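Local coordinates for protein epoxide hydrolase (Aspergillus niger, PDB 3G0I) that probably catalyses the hydrolysis of epoxides to vicinal diols, using an alpha/beta-hydrolase fold, and here holds the amide 2-propylpentanamide in its active-site pocket, at residues 191-196 and 211-216; 344-349 and 370-375. All coordinates share one frame; numbering follows the deposited sequence.

Contact 1. Residues 191-196 and 211-216. With VPR (2-propylpentanamide), chain C.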
loop_
_atom_site.group_PDB
_atom_site.type_symbol
_atom_site.label_atom_id
_atom_site.label_comp_id
_atom_site.label_asym_id
_atom_site.label_seq_id
_atom_site.Cartn_x
_atom_site.Cartn_y
_atom_site.Cartn_z
ATOM N N ILE A 191 18.168 4.710 0.626
ATOM C CA ILE A 191 18.514 4.208 -0.712
ATOM C C ILE A 191 19.946 4.608 -1.120
ATOM O O ILE A 191 20.648 3.842 -1.791
ATOM C CB ILE A 191 17.488 4.651 -1.789
ATOM C CG1 ILE A 191 16.091 4.110 -1.428
ATOM C CG2 ILE A 191 17.928 4.172 -3.187
ATOM C CD1 ILE A 191 14.941 4.710 -2.221
ATOM N N GLY A 192 20.370 5.795 -0.695
ATOM C CA GLY A 192 21.736 6.269 -0.903
ATOM C C GLY A 192 22.819 5.385 -0.299
ATOM O O GLY A 192 23.964 5.456 -0.722
ATOM N N SER A 193 22.466 4.550 0.681
ATOM C CA SER A 193 23.418 3.602 1.272
ATOM C C SER A 193 23.564 2.364 0.394
ATOM O O SER A 193 24.638 1.791 0.318
ATOM C CB SER A 193 23.032 3.211 2.706
ATOM O OG SER A 193 21.831 2.454 2.739
ATOM N N PHE A 194 22.480 1.965 -0.266
ATOM C CA PHE A 194 22.523 0.899 -1.267
ATOM C C PHE A 194 23.388 1.336 -2.450
ATOM O O PHE A 194 24.244 0.577 -2.913
ATOM C CB PHE A 194 21.114 0.525 -1.753
ATOM C CG PHE A 194 20.304 -0.277 -0.756
ATOM C CD1 PHE A 194 19.751 0.327 0.371
ATOM C CD2 PHE A 194 20.074 -1.642 -0.964
ATOM C CE1 PHE A 194 18.994 -0.403 1.294
ATOM C CE2 PHE A 194 19.305 -2.389 -0.052
ATOM C CZ PHE A 194 18.764 -1.770 1.076
ATOM N N VAL A 195 23.162 2.569 -2.909
ATOM C CA VAL A 195 23.916 3.175 -4.011
ATOM C C VAL A 195 25.375 3.393 -3.616
ATOM O O VAL A 195 26.277 3.111 -4.404
ATOM C CB VAL A 195 23.283 4.520 -4.481
ATOM C CG1 VAL A 195 24.167 5.227 -5.504
ATOM C CG2 VAL A 195 21.867 4.297 -5.043
ATOM N N GLY A 196 25.600 3.883 -2.397
ATOM C CA GLY A 196 26.957 4.097 -1.868
ATOM C C GLY A 196 27.762 2.811 -1.759
ATOM O O GLY A 196 28.953 2.782 -2.101
ATOM N N LEU A 211 28.394 5.186 5.770
ATOM C CA LEU A 211 26.961 4.914 5.758
ATOM C C LEU A 211 26.313 5.166 7.119
ATOM O O LEU A 211 26.947 5.016 8.167
ATOM C CB LEU A 211 26.673 3.471 5.320
ATOM C CG LEU A 211 27.245 2.961 3.980
ATOM C CD1 LEU A 211 26.839 1.515 3.746
ATOM C CD2 LEU A 211 26.812 3.845 2.798
ATOM N N ASN A 212 25.039 5.537 7.095
ATOM C CA ASN A 212 24.236 5.534 8.306
ATOM C C ASN A 212 23.040 4.572 8.195
ATOM O O ASN A 212 22.066 4.682 8.943
ATOM C CB ASN A 212 23.825 6.961 8.713
ATOM C CG ASN A 212 22.898 7.620 7.704
ATOM O OD1 ASN A 212 21.680 7.712 7.926
ATOM N ND2 ASN A 212 23.461 8.090 6.599
ATOM N N LEU A 213 23.136 3.621 7.265
ATOM C CA LEU A 213 22.187 2.505 7.164
ATOM C C LEU A 213 22.908 1.258 6.648
ATOM O O LEU A 213 23.646 1.336 5.674
ATOM C CB LEU A 213 21.008 2.833 6.227
ATOM C CG LEU A 213 19.959 1.720 6.030
ATOM C CD1 LEU A 213 19.176 1.455 7.321
ATOM C CD2 LEU A 213 18.999 2.040 4.887
ATOM N N CYS A 214 22.694 0.122 7.307
ATOM C CA CYS A 214 23.234 -1.149 6.823
ATOM C C CYS A 214 22.178 -2.234 6.953
ATOM O O CYS A 214 22.257 -3.076 7.842
ATOM C CB CYS A 214 24.510 -1.541 7.584
ATOM S SG CYS A 214 25.404 -2.962 6.861
ATOM N N ALA A 215 21.188 -2.204 6.063
ATOM C CA ALA A 215 20.071 -3.149 6.105
ATOM C C ALA A 215 20.556 -4.557 5.754
ATOM O O ALA A 215 21.018 -4.785 4.640
ATOM C CB ALA A 215 18.959 -2.698 5.154
ATOM N N MET A 216 20.470 -5.486 6.708
ATOM C CA MET A 216 21.022 -6.838 6.512
ATOM C C MET A 216 20.402 -7.942 7.361
ATOM O O MET A 216 19.830 -7.686 8.418
ATOM C CB MET A 216 22.545 -6.839 6.728
ATOM C CG MET A 216 22.986 -6.534 8.156
ATOM S SD MET A 216 24.772 -6.526 8.327
ATOM C CE MET A 216 25.144 -8.245 7.959
HETATM C C5 VPR C . 15.907 1.376 0.621
HETATM C C4 VPR C . 14.647 1.007 1.354
HETATM C C3 VPR C . 14.823 1.515 2.775
HETATM C C2 VPR C . 13.506 1.913 3.439
HETATM C C3A VPR C . 13.710 2.369 4.882
HETATM C C4A VPR C . 14.476 1.338 5.705
HETATM C C5A VPR C . 15.590 2.043 6.436
HETATM C C1 VPR C . 12.794 2.981 2.657
HETATM N N VPR C . 13.301 4.123 2.516
HETATM O O VPR C . 11.628 2.688 2.119
HETATM O O HOH W 1 22.093 -0.190 3.443
#

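Contact 2. Residues 344-349 and 370-375. With VPR (2-propylpentanamide), chain C.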
loop_
_atom_site.group_PDB
_atom_site.type_symbol
_atom_site.label_atom_id
_atom_site.label_comp_id
_atom_site.label_asym_id
_atom_site.label_seq_id
_atom_site.Cartn_x
_atom_site.Cartn_y
_atom_site.Cartn_z
ATOM N N PRO A 344 20.080 5.058 16.826
ATOM C CA PRO A 344 19.282 3.921 17.322
ATOM C C PRO A 344 17.846 3.816 16.793
ATOM O O PRO A 344 17.290 2.713 16.764
ATOM C CB PRO A 344 19.252 4.155 18.843
ATOM C CG PRO A 344 19.444 5.629 18.997
ATOM C CD PRO A 344 20.406 6.006 17.910
ATOM N N LYS A 345 17.250 4.939 16.400
ATOM C CA LYS A 345 15.851 4.940 15.946
ATOM C C LYS A 345 15.682 4.862 14.426
ATOM O O LYS A 345 14.559 4.893 13.911
ATOM C CB LYS A 345 15.055 6.089 16.587
ATOM C CG LYS A 345 15.000 5.941 18.113
ATOM C CD LYS A 345 13.837 6.689 18.739
ATOM C CE LYS A 345 13.827 6.458 20.255
ATOM N NZ LYS A 345 12.969 7.441 20.972
ATOM N N ASP A 346 16.794 4.715 13.709
ATOM C CA ASP A 346 16.709 4.288 12.326
ATOM C C ASP A 346 16.109 2.877 12.356
ATOM O O ASP A 346 16.047 2.240 13.423
ATOM C CB ASP A 346 18.074 4.324 11.624
ATOM C CG ASP A 346 17.952 4.473 10.099
ATOM O OD1 ASP A 346 16.857 4.234 9.550
ATOM O OD2 ASP A 346 18.941 4.852 9.445
ATOM N N LEU A 347 15.660 2.392 11.204
ATOM C CA LEU A 347 14.729 1.256 11.171
ATOM C C LEU A 347 15.348 -0.134 11.207
ATOM O O LEU A 347 14.657 -1.107 11.532
ATOM C CB LEU A 347 13.792 1.388 9.971
ATOM C CG LEU A 347 13.047 2.710 10.141
ATOM C CD1 LEU A 347 12.900 3.407 8.812
ATOM C CD2 LEU A 347 11.722 2.491 10.864
ATOM N N CYS A 348 16.640 -0.221 10.889
ATOM C CA CYS A 348 17.345 -1.500 10.836
ATOM C C CYS A 348 18.596 -1.471 11.724
ATOM O O CYS A 348 19.721 -1.593 11.218
ATOM C CB CYS A 348 17.705 -1.837 9.381
ATOM S SG CYS A 348 16.242 -1.959 8.330
ATOM N N PRO A 349 18.405 -1.326 13.054
ATOM C CA PRO A 349 19.553 -1.167 13.947
ATOM C C PRO A 349 20.285 -2.492 14.164
ATOM O O PRO A 349 20.024 -3.199 15.135
ATOM C CB PRO A 349 18.936 -0.654 15.257
ATOM C CG PRO A 349 17.478 -0.949 15.182
ATOM C CD PRO A 349 17.124 -1.365 13.783
ATOM N N GLY A 370 18.582 10.088 17.879
ATOM C CA GLY A 370 18.448 10.280 16.441
ATOM C C GLY A 370 17.816 9.075 15.765
ATOM O O GLY A 370 18.091 7.927 16.133
ATOM N N GLY A 371 16.973 9.349 14.770
ATOM C CA GLY A 371 16.317 8.302 14.000
ATOM C C GLY A 371 16.829 8.204 12.573
ATOM O O GLY A 371 18.022 8.396 12.311
ATOM N N HIS A 372 15.909 7.931 11.654
ATOM C CA HIS A 372 16.257 7.556 10.283
ATOM C C HIS A 372 16.817 8.716 9.447
ATOM O O HIS A 372 17.747 8.530 8.644
ATOM C CB HIS A 372 15.044 6.906 9.603
ATOM C CG HIS A 372 15.184 6.775 8.120
ATOM N ND1 HIS A 372 15.792 5.692 7.523
ATOM C CD2 HIS A 372 14.816 7.606 7.115
ATOM C CE1 HIS A 372 15.778 5.856 6.211
ATOM N NE2 HIS A 372 15.196 7.012 5.938
ATOM N N PHE A 373 16.264 9.908 9.639
ATOM C CA PHE A 373 16.673 11.058 8.852
ATOM C C PHE A 373 17.849 11.741 9.520
ATOM O O PHE A 373 17.734 12.873 9.980
ATOM C CB PHE A 373 15.506 12.029 8.665
ATOM C CG PHE A 373 14.355 11.457 7.877
ATOM C CD1 PHE A 373 13.250 10.910 8.535
ATOM C CD2 PHE A 373 14.367 11.488 6.478
ATOM C CE1 PHE A 373 12.183 10.385 7.820
ATOM C CE2 PHE A 373 13.312 10.953 5.746
ATOM C CZ PHE A 373 12.206 10.407 6.413
ATOM N N ALA A 374 18.987 11.051 9.555
ATOM C CA ALA A 374 20.145 11.489 10.356
ATOM C C ALA A 374 20.558 12.921 10.054
ATOM O O ALA A 374 20.748 13.720 10.974
ATOM C CB ALA A 374 21.335 10.538 10.166
ATOM N N ALA A 375 20.684 13.242 8.762
ATOM C CA ALA A 375 21.110 14.579 8.333
ATOM C C ALA A 375 20.148 15.683 8.794
ATOM O O ALA A 375 20.588 16.774 9.135
ATOM C CB ALA A 375 21.339 14.625 6.815
HETATM C C5 VPR C . 15.907 1.376 0.621
HETATM C C4 VPR C . 14.647 1.007 1.354
HETATM C C3 VPR C . 14.823 1.515 2.775
HETATM C C2 VPR C . 13.506 1.913 3.439
HETATM C C3A VPR C . 13.710 2.369 4.882
HETATM C C4A VPR C . 14.476 1.338 5.705
HETATM C C5A VPR C . 15.590 2.043 6.436
HETATM C C1 VPR C . 12.794 2.981 2.657
HETATM N N VPR C . 13.301 4.123 2.516
HETATM O O VPR C . 11.628 2.688 2.119
#

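Contact 1. Residues 191-196 and 211-216
At the edge of the Phe194 ring, near its plane, lies Leu213 CD2, 4.3 Å from Phe194 CE1. Two further groups come in obliquely, the methyl of Ala215, with CB 4.2 Å from Phe194 CZ, and the terminal carbon C5 of the 2-propylpentanamide, 3.6 Å from Phe194 CE1. With CG anti to its carbonyl carbon (chi1 -74°), Phe194 carries its ring from the flank of the helix to the ligand. Ile191 meets the same end of the ligand through CG1, while both methyls of Leu213 approach C5A, the end of the other propyl arm.

Next to Phe194, the small Ser193 lets the loop come close. Leu211 CD2 sits 3.7 Å from Ser193 CA, and Leu213 CD2 packs against Ser193 OG. That hydroxyl also bonds to the carbonyl of Asp190, and it accepts a hydrogen bond from a water 2.7 Å from Ser193 OG. The water makes weak bonds to Leu213 O and Ala215 N, so one water links helix and loop, weakly on the loop side.

Asp190, the predicted nucleophile, immediately precedes segment 191-196, and Gly192 fits the GxDxG pattern. The arrangement is consistent with the nucleophile elbow of an alpha/beta hydrolase, packed against the loop that leaves the next sheet strand, 206-211.

Contact 2. Residues 344-349 and 370-375
His372 and Asp346 are joined by a side-chain hydrogen bond from His372 ND1 to Asp346 OD1, 2.7 Å long. Asp346 OD1 lies nearly in the imidazole plane and is approached on its syn side, 31° out of the carboxylate plane, and the two planes stand 78° apart. Leu347 N gives Asp346 OD1 a second bond of 2.7 Å, on the anti side and from the opposite face of the carboxylate. Two donors thus fix the rotation of Asp346, whose CG is swung anti to the backbone N (chi1 -155°).

With Asp190 OD1 near His372 NE2, the arrangement is consistent with the acid-histidine part of an alpha/beta-hydrolase triad; Asp346, on the loop after strand 337-342, would be the acid.

Backbone contact brings the loops together behind the pair. Lys345 N donates to Gly370 O over 3.1 Å, in the carbonyl plane, and Gly371 CA lies 3.5 Å from Lys345 C. The Lys345 ammonium turns away to a salt bridge with Asp284.

Van der Waals contact lines the pocket side: Leu347 CD1 lies 3.9 Å from His372 ND1, oblique to the ring, and the same methyl touches C5A of 2-propylpentanamide. Trp282 meets the imidazole edge-to-face.

Contact 1 and contact 2 follow one another along the chain, their centres about 12 Å apart, and meet directly: Asn212 O packs 3.2 Å from Asp346 OD2, and Leu213 CD1 lies 4.0 Å from that same carboxylate oxygen. Both border the bound 2-propylpentanamide. Its C5 end lies against helix 191-196, whereas C5A is shared, 3.7 Å from Leu213 CD1 and 3.8 Å from His372 CE1. The ligand is also hydrogen-bonded to Asp190, Tyr312, Tyr249 and Trp115. Asp190 immediately precedes 191-196, and the side chains of Asp190 and His372 come within about 3 Å at their nearest atoms, so the predicted nucleophile and histidine face each other across the junction.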